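Local coordinates for short chain dehydrogenase (PDB 3UCX) that probably acts as an oxidoreductase of the short-chain dehydrogenase/reductase family, on a substrate that the structure alone does not reveal, at the interface of chains A and B and the interface of chains A and C. Residues are numbered along the deposited sequence; one frame, centred on the assembly and turned at random. Chains: chain A/B/C, Short chain dehydrogenase.

Contact 1: the interface of chains A and B. Residues chain A 103-106, 155-156, 158; chain B 125, 129, 173-174, 177.
The backbone of chain A offers two N-H groups to B:Glu177, one from A:Phe105 as it opens the 3-10 helix 105-107 and one from A:Lys156, which takes a positive phi of 80° just ahead of helix 158-179. In the short-chain dehydrogenase family this helix carries the Tyr-X-X-X-Lys catalytic motif, and here it pairs with its copy across a face, also lined by helix 110-130, that matches the family's usual dimer interface, though the assembly is the deposited one. B:Glu177 runs extended beyond CG, and its carboxylate spans both donors. A:Phe105 N meets B:Glu177 OE1 on the syn side at 2.9 Å, whereas A:Lys156 N lies 2.8 Å from B:Glu177 OE2, nearly in line with the C-O bond. The two N-H donors probably favour a charged carboxylate. Water 1 carries OE1 on to A:Ala106 N. Water 3 sits 2.6 Å from B:Glu177 OE2 and also reaches A:Lys103 O and A:Gly158 N.

With CG anti to the carbonyl carbon (chi1 -85°), the ring of A:Phe105 is turned in among B:Thr173, B:Leu174 and B:Leu125, its plane 62° from the carboxylate. A:Phe105 CE2 packs against B:Thr173 CB at 3.6 Å, and A:Phe105 CD2 touches B:Leu174 CD2 at 3.9 Å. B:Thr173 CG2 rests on A:Gly158 CA, while OG1 reaches A:Gly158 O through water 2. B:Gln129 NE2 comes to 3.2 Å from A:Phe105 O, side-on to the carbonyl, at best a weak hydrogen bond.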
# COMPACT_ATOMS: atom_id res chain seq x y z
N LYS A 103 -10.57 22.91 -0.10
CA LYS A 103 -9.93 23.95 0.74
C LYS A 103 -8.73 23.31 1.46
O LYS A 103 -8.80 22.15 1.89
CB LYS A 103 -10.89 24.61 1.79
CG LYS A 103 -11.87 25.69 1.26
CD LYS A 103 -12.39 26.69 2.30
CE LYS A 103 -13.52 26.19 3.23
NZ LYS A 103 -13.95 27.09 4.38
N PRO A 104 -7.61 24.06 1.59
CA PRO A 104 -6.55 23.57 2.47
C PRO A 104 -7.09 23.40 3.87
O PRO A 104 -8.07 24.05 4.26
CB PRO A 104 -5.48 24.66 2.43
CG PRO A 104 -6.07 25.82 1.72
CD PRO A 104 -7.37 25.43 1.09
N PHE A 105 -6.47 22.52 4.65
CA PHE A 105 -6.93 22.33 6.01
C PHE A 105 -6.98 23.65 6.76
O PHE A 105 -7.90 23.90 7.53
CB PHE A 105 -6.05 21.32 6.76
CG PHE A 105 -6.43 19.88 6.54
CD1 PHE A 105 -7.69 19.43 6.88
CD2 PHE A 105 -5.51 18.97 6.08
CE1 PHE A 105 -8.04 18.10 6.69
CE2 PHE A 105 -5.86 17.64 5.90
CZ PHE A 105 -7.11 17.20 6.24
N ALA A 106 -6.01 24.52 6.51
CA ALA A 106 -5.91 25.81 7.23
C ALA A 106 -7.18 26.65 7.11
O ALA A 106 -7.48 27.47 7.98
CB ALA A 106 -4.71 26.60 6.75
N ALA A 155 -2.99 18.88 -2.47
CA ALA A 155 -3.44 20.00 -1.69
C ALA A 155 -4.91 20.27 -1.97
O ALA A 155 -5.39 20.05 -3.09
CB ALA A 155 -2.59 21.25 -1.99
N LYS A 156 -5.61 20.69 -0.93
CA LYS A 156 -7.02 21.07 -0.94
C LYS A 156 -8.01 19.90 -0.90
O LYS A 156 -9.20 20.15 -0.74
CB LYS A 156 -7.35 22.04 -2.07
CG LYS A 156 -6.45 23.26 -2.08
CD LYS A 156 -7.08 24.43 -2.82
CE LYS A 156 -6.08 25.56 -2.95
NZ LYS A 156 -6.59 26.79 -3.65
N GLY A 158 -7.91 17.61 1.47
CA GLY A 158 -7.75 17.05 2.81
C GLY A 158 -9.02 16.59 3.53
O GLY A 158 -9.05 15.47 4.05
N LEU B 125 -4.71 18.38 14.72
CA LEU B 125 -4.77 19.44 13.69
C LEU B 125 -4.71 20.82 14.37
O LEU B 125 -3.97 21.71 13.94
CB LEU B 125 -6.05 19.35 12.88
CG LEU B 125 -6.21 20.33 11.70
CD1 LEU B 125 -4.99 20.30 10.78
CD2 LEU B 125 -7.50 20.05 10.94
N GLN B 129 -1.88 23.55 13.58
CA GLN B 129 -2.27 24.85 13.06
C GLN B 129 -1.82 25.98 13.98
O GLN B 129 -1.29 27.01 13.51
CB GLN B 129 -3.78 24.90 12.80
CG GLN B 129 -4.16 23.97 11.65
CD GLN B 129 -5.62 24.01 11.24
OE1 GLN B 129 -6.51 24.32 12.05
NE2 GLN B 129 -5.88 23.67 9.96
N THR B 173 -1.78 14.75 3.78
CA THR B 173 -2.18 16.02 3.15
C THR B 173 -1.40 17.22 3.75
O THR B 173 -0.98 18.13 3.02
CB THR B 173 -3.69 16.26 3.32
OG1 THR B 173 -4.43 15.16 2.75
CG2 THR B 173 -4.12 17.60 2.62
N LEU B 174 -1.19 17.18 5.07
CA LEU B 174 -0.46 18.26 5.74
C LEU B 174 0.97 18.34 5.26
O LEU B 174 1.55 19.44 5.20
CB LEU B 174 -0.53 18.17 7.27
CG LEU B 174 -1.86 18.57 7.92
CD1 LEU B 174 -1.88 18.25 9.43
CD2 LEU B 174 -2.15 20.08 7.70
N GLU B 177 0.59 20.29 2.12
CA GLU B 177 0.15 21.67 2.33
C GLU B 177 1.15 22.53 3.09
O GLU B 177 1.24 23.73 2.86
CB GLU B 177 -1.23 21.69 2.99
CG GLU B 177 -2.29 21.14 2.04
CD GLU B 177 -3.72 21.25 2.54
OE1 GLU B 177 -3.93 21.59 3.73
OE2 GLU B 177 -4.64 20.93 1.73
O HOH W 1 -3.37 23.64 5.42
O HOH W 2 -6.47 14.06 4.66
O HOH W 3 -7.06 20.06 2.32

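Contact 2: the interface of chains A and C. Residues chain A 226, 228, 234; chain C 246, 248-249.
Helix 232-243 is an element that short-chain dehydrogenases commonly use for tetramer assembly, and near its start A:Glu234 meets C:Ser248 in the loop that follows the 3-10 helix 245-247 of chain C. The serine is held by both its hydroxyl and its carbonyl. C:Ser248 OG, placed between the backbone N and the carbonyl carbon (chi1 61°), gives a hydrogen bond of 2.6 Å to the carboxylate oxygen A:Glu234 OE2. That oxygen receives it on the anti lone pair, away from OE1.

A:Arg228 takes the carbonyl end-on, with two guanidinium nitrogens converging on C:Ser248 O. A:Arg228 NH2 lies 2.8 Å from C:Ser248 O, tilted 17° from the carbonyl plane. A:Arg228 NH1, 3.1 Å from C:Ser248 O, stands above that plane, off either lone pair. The acceptor stays close to the guanidinium plane for both arms. A:Arg228 NH1 also forms a same-chain salt bridge to A:Glu234 OE2, its hydrogen bond weak at 3.0 Å, so one carboxylate oxygen deals with both the arginine and the serine hydroxyl. This pairing probably helps keep the glutamate ionised and steadies the guanidinium. A:Leu226 CD1 covers one face of the A:Arg228 guanidinium, 3.6 Å above its plane and toward the rim, which may limit tilting on that side.

The carboxylate carbon A:Glu234 CD also packs against C:Gly249 CA at 3.7 Å. Water 4 gathers A:Glu234 O, C:Leu246 O and C:Gly249 N, tying the helix backbone to the loop.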
# COMPACT_ATOMS: atom_id res chain seq x y z
N LEU A 226 -5.38 5.47 -19.89
CA LEU A 226 -6.23 5.36 -21.07
C LEU A 226 -6.55 6.71 -21.71
O LEU A 226 -7.10 6.78 -22.82
CB LEU A 226 -7.49 4.59 -20.72
CG LEU A 226 -7.26 3.14 -20.28
CD1 LEU A 226 -8.53 2.59 -19.64
CD2 LEU A 226 -6.81 2.23 -21.40
N ARG A 228 -8.76 8.80 -20.76
CA ARG A 228 -10.20 9.07 -20.71
C ARG A 228 -10.64 8.92 -19.26
O ARG A 228 -9.99 8.24 -18.48
CB ARG A 228 -11.01 8.11 -21.59
CG ARG A 228 -10.72 6.63 -21.45
CD ARG A 228 -11.53 5.81 -22.44
NE ARG A 228 -11.14 4.37 -22.49
CZ ARG A 228 -11.67 3.41 -21.72
NH1 ARG A 228 -12.58 3.70 -20.81
NH2 ARG A 228 -11.28 2.15 -21.86
N GLU A 234 -19.33 2.77 -16.34
CA GLU A 234 -18.14 1.97 -16.02
C GLU A 234 -17.97 1.82 -14.52
O GLU A 234 -17.55 0.76 -14.03
CB GLU A 234 -16.87 2.55 -16.67
CG GLU A 234 -16.79 2.24 -18.17
CD GLU A 234 -15.72 3.02 -18.94
OE1 GLU A 234 -15.39 4.14 -18.54
OE2 GLU A 234 -15.22 2.48 -19.94
N LEU C 246 -17.35 -4.92 -18.74
CA LEU C 246 -17.76 -4.41 -17.44
C LEU C 246 -16.58 -3.68 -16.77
O LEU C 246 -16.78 -2.82 -15.92
CB LEU C 246 -18.23 -5.52 -16.48
CG LEU C 246 -19.56 -6.27 -16.68
CD1 LEU C 246 -19.61 -7.52 -15.81
CD2 LEU C 246 -20.75 -5.38 -16.36
N SER C 248 -14.28 -1.91 -18.41
CA SER C 248 -13.66 -1.01 -19.41
C SER C 248 -13.08 0.29 -18.83
O SER C 248 -12.26 0.97 -19.48
CB SER C 248 -14.62 -0.73 -20.59
OG SER C 248 -15.79 -0.09 -20.14
N GLY C 249 -13.46 0.63 -17.59
CA GLY C 249 -12.92 1.80 -16.89
C GLY C 249 -11.76 1.46 -15.98
O GLY C 249 -11.24 2.33 -15.29
O HOH W 4 -15.46 -0.45 -15.67

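Contact 3: the interface of chains A and C. Residues chain A 237-238, 241-242, 255, 257; chain C 241-242, 250, 255.
A:Phe241 and C:Phe241 stack face to face across the two-fold relation of the chains, their ring centroids 4.0 Å apart and their planes 12° from parallel. The overlap is displaced: the CG of each ring lies over the other toward its rim, and A:Phe241 CB sits 3.5 Å from C:Phe241 CE1, with its twin in reverse. In both chains CG is anti to the backbone N (chi1 165°), which swings the ring from helix 232-243 toward the partner.

Around this pair, leucines of strand 254-257 close in. C:Leu255 points tip to tip at A:Phe241, C:Leu255 CD2 meeting A:Phe241 CE2 at 3.8 Å. A:Leu255 does the same to C:Phe241. C:Leu255 and A:Met242 slide past each other in opposite directions, with the thioether methyl A:Met242 CE lying 3.9 Å from C:Leu255 CD1.

Farther out, C:Ile250 lays its CG1 branch against A:Val257 CG2 and its CD1 tip near A:Leu255 CD2. Nitrogen and oxygen atoms make no bond across this patch, even toward its margin, and it holds by apolar packing. On the helix side, the backbone carbon A:Ala238 CA backs the ring tip C:Phe241 CZ at 4.0 Å.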
# COMPACT_ATOMS: atom_id res chain seq x y z
N SER A 237 -20.74 -0.57 -13.39
CA SER A 237 -20.38 -1.97 -13.66
C SER A 237 -19.51 -2.60 -12.55
O SER A 237 -19.70 -3.76 -12.19
CB SER A 237 -19.63 -2.08 -14.99
OG SER A 237 -20.50 -1.80 -16.09
N ALA A 238 -18.53 -1.85 -12.07
CA ALA A 238 -17.66 -2.30 -10.97
C ALA A 238 -18.48 -2.56 -9.69
O ALA A 238 -18.26 -3.55 -9.00
CB ALA A 238 -16.59 -1.27 -10.69
N PHE A 241 -20.63 -5.70 -10.13
CA PHE A 241 -19.78 -6.88 -9.98
C PHE A 241 -19.58 -7.22 -8.49
O PHE A 241 -19.85 -8.35 -8.07
CB PHE A 241 -18.42 -6.68 -10.64
CG PHE A 241 -17.39 -7.68 -10.24
CD1 PHE A 241 -17.44 -8.97 -10.71
CD2 PHE A 241 -16.39 -7.34 -9.37
CE1 PHE A 241 -16.47 -9.91 -10.33
CE2 PHE A 241 -15.43 -8.26 -8.98
CZ PHE A 241 -15.48 -9.55 -9.47
N MET A 242 -19.14 -6.22 -7.73
CA MET A 242 -18.90 -6.40 -6.29
C MET A 242 -20.16 -6.78 -5.51
O MET A 242 -20.08 -7.50 -4.51
CB MET A 242 -18.31 -5.13 -5.68
CG MET A 242 -16.85 -4.89 -6.01
SD MET A 242 -15.81 -6.20 -5.32
CE MET A 242 -14.21 -5.39 -5.25
N LEU A 255 -11.71 -1.64 -5.13
CA LEU A 255 -11.50 -1.75 -6.58
C LEU A 255 -11.55 -0.33 -7.16
O LEU A 255 -12.57 0.34 -7.10
CB LEU A 255 -12.59 -2.62 -7.19
CG LEU A 255 -12.63 -2.82 -8.72
CD1 LEU A 255 -11.31 -3.43 -9.18
CD2 LEU A 255 -13.82 -3.67 -9.18
N VAL A 257 -11.60 2.48 -9.94
CA VAL A 257 -12.12 2.64 -11.29
C VAL A 257 -11.70 4.05 -11.72
O VAL A 257 -12.39 5.03 -11.44
CB VAL A 257 -13.64 2.45 -11.37
CG1 VAL A 257 -14.13 2.50 -12.83
CG2 VAL A 257 -14.09 1.14 -10.72
N PHE C 241 -14.54 -10.91 -15.18
CA PHE C 241 -14.93 -9.51 -15.00
C PHE C 241 -13.86 -8.57 -15.57
O PHE C 241 -14.16 -7.71 -16.41
CB PHE C 241 -15.16 -9.18 -13.52
CG PHE C 241 -15.22 -7.71 -13.23
CD1 PHE C 241 -16.32 -6.96 -13.58
CD2 PHE C 241 -14.17 -7.09 -12.62
CE1 PHE C 241 -16.37 -5.59 -13.30
CE2 PHE C 241 -14.20 -5.73 -12.34
CZ PHE C 241 -15.31 -4.99 -12.69
N MET C 242 -12.61 -8.77 -15.13
CA MET C 242 -11.48 -7.94 -15.58
C MET C 242 -11.23 -8.05 -17.08
O MET C 242 -10.79 -7.08 -17.70
CB MET C 242 -10.21 -8.34 -14.84
CG MET C 242 -10.13 -7.85 -13.40
SD MET C 242 -10.12 -6.04 -13.34
CE MET C 242 -9.38 -5.75 -11.72
N ILE C 250 -11.33 0.20 -16.00
CA ILE C 250 -10.39 -0.32 -15.00
C ILE C 250 -9.12 -0.83 -15.67
O ILE C 250 -9.14 -1.73 -16.51
CB ILE C 250 -11.00 -1.46 -14.16
CG1 ILE C 250 -12.30 -0.98 -13.49
CG2 ILE C 250 -9.95 -1.98 -13.16
CD1 ILE C 250 -13.05 -2.12 -12.80
N LEU C 255 -6.88 -7.14 -8.25
CA LEU C 255 -8.11 -7.51 -7.53
C LEU C 255 -7.82 -8.81 -6.78
O LEU C 255 -7.56 -9.85 -7.39
CB LEU C 255 -9.24 -7.69 -8.52
CG LEU C 255 -10.62 -8.16 -8.01
CD1 LEU C 255 -11.13 -7.17 -6.97
CD2 LEU C 255 -11.63 -8.35 -9.14

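Contacts 2 and 3 belong to one A-C interface, their C-alpha centres about 10 Å apart, and helix 232-243 serves both: its start, with the loop before it, supplies the polar pairing of contact 2 and its later turns the aromatic stack of contact 3. On chain C, the stretch 246-250 likewise runs from one into the other. Contact 1 lies about 31 Å from each of them and uses helices 110-130 and 158-179 together with the 3-10 helix 105-107. Chain A thus meets two partners through separate faces, each two-fold symmetric, as expected for the four-chain deposited assembly and for the tetramers common in this family.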